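Local coordinates for protein 4'-phospho-dehydrooxetanocin synthase (Bacillus megaterium, PDB 5UL3) that uses cobalamin, a [4Fe-4S] cluster and S-adenosylmethionine to contract the sugar ring of dAMP oxidatively to an oxetane aldehyde in oxetanocin A biosynthesis, at residues P118-N124 against P178-S184; T142-L147 against G241-R246; L136-T142 against V287-L292. All coordinates share one frame. Residues are numbered along the deposited sequence.

Interaction 1: P118-N124 against P178-S184; sequences PTVTLVN and PDIIGLS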
loop_
_atom_site.group_PDB
_atom_site.type_symbol
_atom_site.label_atom_id
_atom_site.label_comp_id
_atom_site.label_asym_id
_atom_site.label_seq_id
_atom_site.Cartn_x
_atom_site.Cartn_y
_atom_site.Cartn_z
ATOM N N PRO A 118 -12.936 -6.695 27.032
ATOM C CA PRO A 118 -12.377 -7.907 26.431
ATOM C C PRO A 118 -11.021 -7.603 25.822
ATOM O O PRO A 118 -10.640 -6.445 25.629
ATOM C CB PRO A 118 -13.396 -8.291 25.356
ATOM C CG PRO A 118 -14.029 -6.999 24.979
ATOM C CD PRO A 118 -14.037 -6.130 26.227
ATOM N N THR A 119 -10.278 -8.663 25.555
ATOM C CA THR A 119 -8.969 -8.554 24.932
ATOM C C THR A 119 -9.066 -9.037 23.492
ATOM O O THR A 119 -9.660 -10.086 23.220
ATOM C CB THR A 119 -7.920 -9.359 25.698
ATOM O OG1 THR A 119 -7.685 -8.718 26.956
ATOM C CG2 THR A 119 -6.603 -9.417 24.913
ATOM N N VAL A 120 -8.490 -8.256 22.581
ATOM C CA VAL A 120 -8.442 -8.570 21.160
ATOM C C VAL A 120 -6.981 -8.596 20.751
ATOM O O VAL A 120 -6.265 -7.616 20.970
ATOM C CB VAL A 120 -9.204 -7.514 20.334
ATOM C CG1 VAL A 120 -9.082 -7.802 18.851
ATOM C CG2 VAL A 120 -10.679 -7.443 20.773
ATOM N N THR A 121 -6.535 -9.703 20.158
ATOM C CA THR A 121 -5.191 -9.783 19.587
ATOM C C THR A 121 -5.311 -9.799 18.067
ATOM O O THR A 121 -6.063 -10.605 17.511
ATOM C CB THR A 121 -4.434 -11.025 20.074
ATOM O OG1 THR A 121 -4.257 -10.935 21.489
ATOM C CG2 THR A 121 -3.033 -11.078 19.450
ATOM N N LEU A 122 -4.611 -8.870 17.415
ATOM C CA LEU A 122 -4.599 -8.743 15.961
ATOM C C LEU A 122 -3.191 -9.048 15.488
ATOM O O LEU A 122 -2.232 -8.472 16.010
ATOM C CB LEU A 122 -4.987 -7.334 15.521
ATOM C CG LEU A 122 -6.380 -6.899 15.972
ATOM C CD1 LEU A 122 -6.608 -5.440 15.625
ATOM C CD2 LEU A 122 -7.450 -7.797 15.331
ATOM N N VAL A 123 -3.080 -9.921 14.492
ATOM C CA VAL A 123 -1.800 -10.428 14.002
ATOM C C VAL A 123 -1.669 -10.072 12.524
ATOM O O VAL A 123 -2.501 -10.491 11.707
ATOM C CB VAL A 123 -1.696 -11.947 14.193
ATOM C CG1 VAL A 123 -0.281 -12.439 13.819
ATOM C CG2 VAL A 123 -2.045 -12.334 15.633
ATOM N N ASN A 124 -0.636 -9.301 12.182
ATOM C CA ASN A 124 -0.307 -9.047 10.781
ATOM C C ASN A 124 0.651 -10.131 10.292
ATOM O O ASN A 124 1.747 -10.269 10.842
ATOM C CB ASN A 124 0.348 -7.677 10.596
ATOM C CG ASN A 124 0.696 -7.408 9.132
ATOM O OD1 ASN A 124 -0.091 -7.738 8.250
ATOM N ND2 ASN A 124 1.876 -6.849 8.874
ATOM N N PRO A 178 -6.520 -13.930 24.737
ATOM C CA PRO A 178 -7.474 -12.998 24.118
ATOM C C PRO A 178 -8.865 -13.603 24.014
ATOM O O PRO A 178 -9.046 -14.819 23.952
ATOM C CB PRO A 178 -6.874 -12.763 22.725
ATOM C CG PRO A 178 -6.115 -14.026 22.434
ATOM C CD PRO A 178 -5.557 -14.476 23.767
ATOM N N ASP A 179 -9.864 -12.718 23.967
ATOM C CA ASP A 179 -11.229 -13.143 23.687
ATOM C C ASP A 179 -11.538 -13.206 22.203
ATOM O O ASP A 179 -12.418 -13.967 21.793
ATOM C CB ASP A 179 -12.210 -12.191 24.365
ATOM C CG ASP A 179 -11.948 -12.082 25.841
ATOM O OD1 ASP A 179 -11.855 -13.147 26.482
ATOM O OD2 ASP A 179 -11.748 -10.964 26.341
ATOM N N ILE A 180 -10.843 -12.410 21.397
ATOM C CA ILE A 180 -10.988 -12.416 19.944
ATOM C C ILE A 180 -9.590 -12.430 19.358
ATOM O O ILE A 180 -8.736 -11.648 19.791
ATOM C CB ILE A 180 -11.759 -11.184 19.429
ATOM C CG1 ILE A 180 -13.184 -11.153 20.005
ATOM C CG2 ILE A 180 -11.854 -11.226 17.878
ATOM C CD1 ILE A 180 -13.871 -9.795 19.843
ATOM N N ILE A 181 -9.347 -13.309 18.385
ATOM C CA ILE A 181 -8.077 -13.340 17.678
ATOM C C ILE A 181 -8.368 -13.017 16.223
ATOM O O ILE A 181 -9.270 -13.614 15.627
ATOM C CB ILE A 181 -7.375 -14.705 17.797
ATOM C CG1 ILE A 181 -7.049 -15.005 19.271
ATOM C CG2 ILE A 181 -6.097 -14.721 16.958
ATOM C CD1 ILE A 181 -6.610 -16.441 19.502
ATOM N N GLY A 182 -7.622 -12.082 15.661
ATOM C CA GLY A 182 -7.781 -11.731 14.258
ATOM C C GLY A 182 -6.471 -11.817 13.512
ATOM O O GLY A 182 -5.442 -11.333 13.986
ATOM N N LEU A 183 -6.521 -12.416 12.320
ATOM C CA LEU A 183 -5.380 -12.453 11.414
ATOM C C LEU A 183 -5.678 -11.612 10.178
ATOM O O LEU A 183 -6.746 -11.753 9.572
ATOM C CB LEU A 183 -5.048 -13.882 10.970
ATOM C CG LEU A 183 -5.003 -15.001 12.009
ATOM C CD1 LEU A 183 -4.549 -16.304 11.311
ATOM C CD2 LEU A 183 -4.066 -14.620 13.172
ATOM N N SER A 184 -4.726 -10.768 9.797
ATOM C CA SER A 184 -4.776 -10.067 8.515
ATOM C C SER A 184 -4.042 -10.919 7.478
ATOM O O SER A 184 -2.838 -11.174 7.621
ATOM C CB SER A 184 -4.139 -8.682 8.651
ATOM O OG SER A 184 -4.385 -7.880 7.503
#

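Interaction 2: T142-L147 against G241-R246; sequences TLSSYL and GEYTLR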
loop_
_atom_site.group_PDB
_atom_site.type_symbol
_atom_site.label_atom_id
_atom_site.label_comp_id
_atom_site.label_asym_id
_atom_site.label_seq_id
_atom_site.Cartn_x
_atom_site.Cartn_y
_atom_site.Cartn_z
ATOM N N THR A 142 -4.928 0.547 12.466
ATOM C CA THR A 142 -6.148 1.340 12.562
ATOM C C THR A 142 -7.290 0.578 13.224
ATOM O O THR A 142 -8.164 1.205 13.830
ATOM C CB THR A 142 -6.605 1.825 11.173
ATOM O OG1 THR A 142 -6.930 0.691 10.361
ATOM C CG2 THR A 142 -5.491 2.610 10.495
ATOM N N LEU A 143 -7.331 -0.746 13.106
ATOM C CA LEU A 143 -8.318 -1.494 13.885
ATOM C C LEU A 143 -8.058 -1.319 15.375
ATOM O O LEU A 143 -8.984 -1.080 16.157
ATOM C CB LEU A 143 -8.287 -2.964 13.503
ATOM C CG LEU A 143 -8.644 -3.244 12.054
ATOM C CD1 LEU A 143 -8.502 -4.758 11.763
ATOM C CD2 LEU A 143 -10.076 -2.719 11.807
ATOM N N SER A 144 -6.789 -1.423 15.775
ATOM C CA SER A 144 -6.415 -1.185 17.170
ATOM C C SER A 144 -6.817 0.205 17.626
ATOM O O SER A 144 -7.445 0.370 18.685
ATOM C CB SER A 144 -4.898 -1.388 17.335
ATOM O OG SER A 144 -4.464 -0.994 18.628
ATOM N N SER A 145 -6.432 1.238 16.870
ATOM C CA SER A 145 -6.682 2.587 17.369
ATOM C C SER A 145 -8.173 2.916 17.407
ATOM O O SER A 145 -8.623 3.638 18.315
ATOM C CB SER A 145 -5.916 3.619 16.547
ATOM O OG SER A 145 -6.398 3.684 15.195
ATOM N N TYR A 146 -8.941 2.398 16.451
ATOM C CA TYR A 146 -10.395 2.549 16.499
ATOM C C TYR A 146 -10.964 1.961 17.797
ATOM O O TYR A 146 -11.738 2.616 18.506
ATOM C CB TYR A 146 -11.025 1.887 15.262
ATOM C CG TYR A 146 -12.527 1.759 15.402
ATOM C CD1 TYR A 146 -13.360 2.831 15.140
ATOM C CD2 TYR A 146 -13.092 0.582 15.888
ATOM C CE1 TYR A 146 -14.740 2.723 15.321
ATOM C CE2 TYR A 146 -14.454 0.467 16.082
ATOM C CZ TYR A 146 -15.271 1.533 15.788
ATOM O OH TYR A 146 -16.625 1.405 15.992
ATOM N N LEU A 147 -10.586 0.716 18.118
ATOM C CA LEU A 147 -11.097 0.065 19.323
ATOM C C LEU A 147 -10.639 0.776 20.593
ATOM O O LEU A 147 -11.408 0.881 21.565
ATOM C CB LEU A 147 -10.649 -1.398 19.356
ATOM C CG LEU A 147 -11.272 -2.288 18.277
ATOM C CD1 LEU A 147 -10.655 -3.708 18.338
ATOM C CD2 LEU A 147 -12.792 -2.363 18.393
ATOM N N GLY A 241 -12.703 -3.524 8.831
ATOM C CA GLY A 241 -12.742 -4.300 10.058
ATOM C C GLY A 241 -13.268 -3.608 11.304
ATOM O O GLY A 241 -13.613 -4.288 12.275
ATOM N N GLU A 242 -13.351 -2.273 11.290
ATOM C CA GLU A 242 -13.631 -1.520 12.516
ATOM C C GLU A 242 -14.976 -1.901 13.124
ATOM O O GLU A 242 -15.068 -2.276 14.297
ATOM C CB GLU A 242 -13.590 -0.016 12.227
ATOM C CG GLU A 242 -12.194 0.561 11.992
ATOM C CD GLU A 242 -11.681 0.452 10.544
ATOM O OE1 GLU A 242 -12.236 -0.311 9.723
ATOM O OE2 GLU A 242 -10.669 1.131 10.246
ATOM N N TYR A 243 -16.048 -1.759 12.351
ATOM C CA TYR A 243 -17.370 -2.064 12.890
ATOM C C TYR A 243 -17.576 -3.556 13.080
ATOM O O TYR A 243 -18.336 -3.962 13.963
ATOM C CB TYR A 243 -18.462 -1.517 11.974
ATOM C CG TYR A 243 -18.502 -0.017 11.866
ATOM C CD1 TYR A 243 -17.796 0.787 12.741
ATOM C CD2 TYR A 243 -19.266 0.594 10.874
ATOM C CE1 TYR A 243 -17.831 2.160 12.631
ATOM C CE2 TYR A 243 -19.306 1.962 10.757
ATOM C CZ TYR A 243 -18.592 2.741 11.631
ATOM O OH TYR A 243 -18.649 4.110 11.515
ATOM N N THR A 244 -16.909 -4.375 12.263
ATOM C CA THR A 244 -16.916 -5.815 12.474
ATOM C C THR A 244 -16.398 -6.155 13.870
ATOM O O THR A 244 -17.036 -6.908 14.616
ATOM C CB THR A 244 -16.069 -6.492 11.393
ATOM O OG1 THR A 244 -16.741 -6.413 10.129
ATOM C CG2 THR A 244 -15.799 -7.964 11.734
ATOM N N LEU A 245 -15.252 -5.589 14.246
ATOM C CA LEU A 245 -14.690 -5.900 15.562
ATOM C C LEU A 245 -15.557 -5.321 16.671
ATOM O O LEU A 245 -15.801 -5.987 17.680
ATOM C CB LEU A 245 -13.243 -5.402 15.662
ATOM C CG LEU A 245 -12.231 -6.182 14.811
ATOM C CD1 LEU A 245 -10.878 -5.479 14.821
ATOM C CD2 LEU A 245 -12.080 -7.591 15.356
ATOM N N ARG A 246 -16.061 -4.097 16.485
ATOM C CA ARG A 246 -17.040 -3.546 17.420
ATOM C C ARG A 246 -18.181 -4.530 17.673
ATOM O O ARG A 246 -18.604 -4.737 18.821
ATOM C CB ARG A 246 -17.604 -2.230 16.863
ATOM C CG ARG A 246 -18.726 -1.636 17.696
ATOM C CD ARG A 246 -19.559 -0.655 16.847
ATOM N NE ARG A 246 -20.289 -1.330 15.780
ATOM C CZ ARG A 246 -20.886 -0.710 14.767
ATOM N NH1 ARG A 246 -20.844 0.611 14.674
ATOM N NH2 ARG A 246 -21.529 -1.412 13.849
#

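Interaction 3: L136-T142 against V287-L292; sequences LNLSTGT and VPTPSL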
loop_
_atom_site.group_PDB
_atom_site.type_symbol
_atom_site.label_atom_id
_atom_site.label_comp_id
_atom_site.label_asym_id
_atom_site.label_seq_id
_atom_site.Cartn_x
_atom_site.Cartn_y
_atom_site.Cartn_z
ATOM N N LEU A 136 4.974 0.434 8.749
ATOM C CA LEU A 136 3.907 0.500 9.747
ATOM C C LEU A 136 2.635 -0.132 9.202
ATOM O O LEU A 136 2.138 0.260 8.136
ATOM C CB LEU A 136 3.665 1.960 10.121
ATOM C CG LEU A 136 2.530 2.228 11.126
ATOM C CD1 LEU A 136 2.758 1.503 12.440
ATOM C CD2 LEU A 136 2.385 3.722 11.351
ATOM N N ASN A 137 2.119 -1.142 9.896
ATOM C CA ASN A 137 0.986 -1.894 9.363
ATOM C C ASN A 137 -0.322 -1.206 9.734
ATOM O O ASN A 137 -0.784 -1.283 10.878
ATOM C CB ASN A 137 0.975 -3.339 9.837
ATOM C CG ASN A 137 -0.178 -4.128 9.220
ATOM O OD1 ASN A 137 -1.123 -4.498 9.913
ATOM N ND2 ASN A 137 -0.123 -4.350 7.889
ATOM N N LEU A 138 -0.956 -0.590 8.744
ATOM C CA LEU A 138 -2.222 0.094 8.983
ATOM C C LEU A 138 -3.383 -0.878 9.110
ATOM O O LEU A 138 -4.373 -0.572 9.793
ATOM C CB LEU A 138 -2.481 1.074 7.835
ATOM C CG LEU A 138 -1.370 2.123 7.652
ATOM C CD1 LEU A 138 -1.710 3.048 6.491
ATOM C CD2 LEU A 138 -1.179 2.954 8.940
ATOM N N SER A 139 -3.301 -2.023 8.429
ATOM C CA SER A 139 -4.379 -3.005 8.461
ATOM C C SER A 139 -4.780 -3.312 9.895
ATOM O O SER A 139 -5.963 -3.271 10.251
ATOM C CB SER A 139 -3.932 -4.281 7.751
ATOM O OG SER A 139 -3.352 -3.976 6.494
ATOM N N THR A 140 -3.790 -3.606 10.742
ATOM C CA THR A 140 -4.056 -3.852 12.149
ATOM C C THR A 140 -3.956 -2.593 12.994
ATOM O O THR A 140 -4.668 -2.484 14.002
ATOM C CB THR A 140 -3.094 -4.920 12.707
ATOM O OG1 THR A 140 -1.733 -4.477 12.572
ATOM C CG2 THR A 140 -3.287 -6.244 11.979
ATOM N N GLY A 141 -3.105 -1.635 12.608
ATOM C CA GLY A 141 -2.907 -0.444 13.428
ATOM C C GLY A 141 -4.150 0.422 13.554
ATOM O O GLY A 141 -4.404 1.009 14.610
ATOM N N THR A 142 -4.928 0.547 12.466
ATOM C CA THR A 142 -6.148 1.340 12.562
ATOM C C THR A 142 -7.290 0.578 13.224
ATOM O O THR A 142 -8.164 1.205 13.830
ATOM C CB THR A 142 -6.605 1.825 11.173
ATOM O OG1 THR A 142 -6.930 0.691 10.361
ATOM C CG2 THR A 142 -5.491 2.610 10.495
ATOM N N VAL A 287 -11.783 7.048 12.863
ATOM C CA VAL A 287 -10.568 6.243 12.804
ATOM C C VAL A 287 -9.394 7.172 13.110
ATOM O O VAL A 287 -9.062 8.056 12.297
ATOM C CB VAL A 287 -10.403 5.539 11.450
ATOM C CG1 VAL A 287 -9.121 4.734 11.437
ATOM C CG2 VAL A 287 -11.583 4.592 11.207
ATOM N N PRO A 288 -8.767 7.044 14.284
ATOM C CA PRO A 288 -7.688 7.966 14.654
ATOM C C PRO A 288 -6.340 7.472 14.155
ATOM O O PRO A 288 -6.253 6.464 13.448
ATOM C CB PRO A 288 -7.741 7.957 16.191
ATOM C CG PRO A 288 -8.102 6.501 16.493
ATOM C CD PRO A 288 -9.014 6.038 15.335
ATOM N N THR A 289 -5.283 8.195 14.527
ATOM C CA THR A 289 -3.891 7.791 14.307
ATOM C C THR A 289 -3.711 6.285 14.463
ATOM O O THR A 289 -4.151 5.729 15.469
ATOM C CB THR A 289 -2.992 8.516 15.318
ATOM O OG1 THR A 289 -3.243 9.926 15.261
ATOM C CG2 THR A 289 -1.492 8.210 15.045
ATOM N N PRO A 290 -3.090 5.577 13.513
ATOM C CA PRO A 290 -2.834 4.151 13.724
ATOM C C PRO A 290 -2.041 3.929 15.003
ATOM O O PRO A 290 -1.219 4.761 15.398
ATOM C CB PRO A 290 -2.001 3.748 12.497
ATOM C CG PRO A 290 -1.433 5.027 12.007
ATOM C CD PRO A 290 -2.474 6.058 12.266
ATOM N N SER A 291 -2.285 2.787 15.633
ATOM C CA SER A 291 -1.557 2.456 16.852
ATOM C C SER A 291 -0.078 2.286 16.524
ATOM O O SER A 291 0.278 1.760 15.468
ATOM C CB SER A 291 -2.120 1.176 17.477
ATOM O OG SER A 291 -3.465 1.409 17.922
ATOM N N LEU A 292 0.788 2.716 17.439
ATOM C CA LEU A 292 2.225 2.758 17.156
ATOM C C LEU A 292 3.026 1.753 17.986
ATOM O O LEU A 292 4.262 1.863 18.063
ATOM C CB LEU A 292 2.759 4.178 17.355
ATOM C CG LEU A 292 2.085 5.228 16.460
ATOM C CD1 LEU A 292 2.530 6.644 16.806
ATOM C CD2 LEU A 292 2.349 4.936 14.981
#

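Interaction 1: P118-N124 against P178-S184
Strands 119-124 and 180-184 run side by side in the same direction, their axes 4.7 Å apart at closest approach and 15° from parallel. They are neighbours in the parallel part of the sheet of the Rossmann-fold domain that houses cobalamin, with strand 154-159 on the far side of 119-124. The pairing follows the rule for parallel strands: alternate residues of 118-124 give both N and O to residues flanking their partner. T121 N donates to I180 O (3.0 Å) while T121 O accepts from G182 N (2.8 Å); V123 repeats this, its N bonding G182 O (2.8 Å) and its O receiving S184 N (2.9 Å). At the start of the ladder T119 O accepts from both D179 N (2.7 Å) and I180 N (3.2 Å), and the D179 carboxylate closes the end by taking T119 N on OD2 (2.8 Å).

Side chains alternate between two faces. T121 and V123 point with I181 and L183 to the face covered by helix 166-176, where V123 CB meets L183 CD2 at 3.7 Å. On the other face V120, L122 and N124 lie with I180 and S184, beneath helices 138-149 and 242-252. G182 belongs to this face too: a CB there would clash with L122 CD2. At the strands' C-terminal end S184 OG hydrogen-bonds N3B of cobalamin, and N124, whose ND2 hydrogen-bonds D159, leaves OD1 4.2 Å from S184 CB.

Interaction 2: T142-L147 against G241-R246
Y146 and E242 bury the most surface here, and L143 follows. The Y146 ring lies against the first turn of helix 242-252, and E242 CB sits over its face in a CH-pi contact, 3.8 Å from the ring centroid. Further out, Y146 CE2 comes within 3.3 Å of E242 O, and the phenol oxygen OH reaches Y243 CD1 at 3.5 Å. The carboxylate of E242 is directed to other partners, a salt bridge with R311 and a hydrogen bond to cobalamin. Both helices pack on one face of the Rossmann-fold sheet; the axes of the two short segments come within 9.8 Å and cross at -53°, and the start of the second helix helps to form the cofactor pocket. L143 fills the space beside this start: its CD2 lies 3.4 Å from G241 C and 3.3 Å from E242 N, so close that a CB on G241 would clash with it. Next along, L245 CD1 touches both L143 CB (3.8 Å) and L147 CD1 (3.9 Å).

Interaction 3: L136-T142 against V287-L292
One nearly straight hydrogen bond joins the two segments: S291 N donates to G141 O over 2.9 Å, with an angle of 176° at the hydrogen. The acceptor is a carbonyl in the first turns of helix 138-149, so a loop amide docks on the flank of the helix. S291 OG has its stronger partner in S144 OG, one turn further along.

Within 136-142 the helix start is secured by N137, a textbook N-cap. Its OD1 accepts from T140 N at 2.9 Å and from T140 OG1 at 2.7 Å, while T142 OG1 returns a bond to L138 O at 2.9 Å. This is the helix that follows the first strand of the cobalamin-binding Rossmann fold, and S139 in its first turn hydrogen-bonds the cofactor. Segment 287-292, an irregular run between helices 283-286 and 295-300, lies between this helix and helix 335-351 of the radical SAM domain, on which P290 and L292 also pack.

P290 is at the centre of the apolar contact. Its CG meets L138 CD2 at 3.7 Å and L136 CD2 at 4.1 Å, and its CA lies 3.6 Å from G141 O. A CB on G141 would crowd P290 CB and, separately, clash with N137 O of its own segment. L136 CD2 continues to L292 CD2 at 3.8 Å; towards the other end T142 CB touches V287 CG1 at 3.9 Å.

How the interactions relate
Helix 138-149 ties the three contacts together: it follows strand 119-124 of interaction 1 in the chain, and interactions 2 and 3 both use it, sharing T142. Their centres lie about 11 Å (1 and 2), 14 Å (1 and 3) and 10 Å (2 and 3) apart. L122 CD1 of the sheet packs on L143 CB at 3.7 Å, and S144 OG probably hydrogen-bonds S291 OG at 2.7 Å. Along the chain the segments of interaction 1 alternate with those of the other two, whereas interaction 2 is nested within the loop closed by interaction 3. Strands and helices thus line the cobalamin pocket, while loop 287-292 joins helix 138-149 to helix 335-351 of the radical SAM domain.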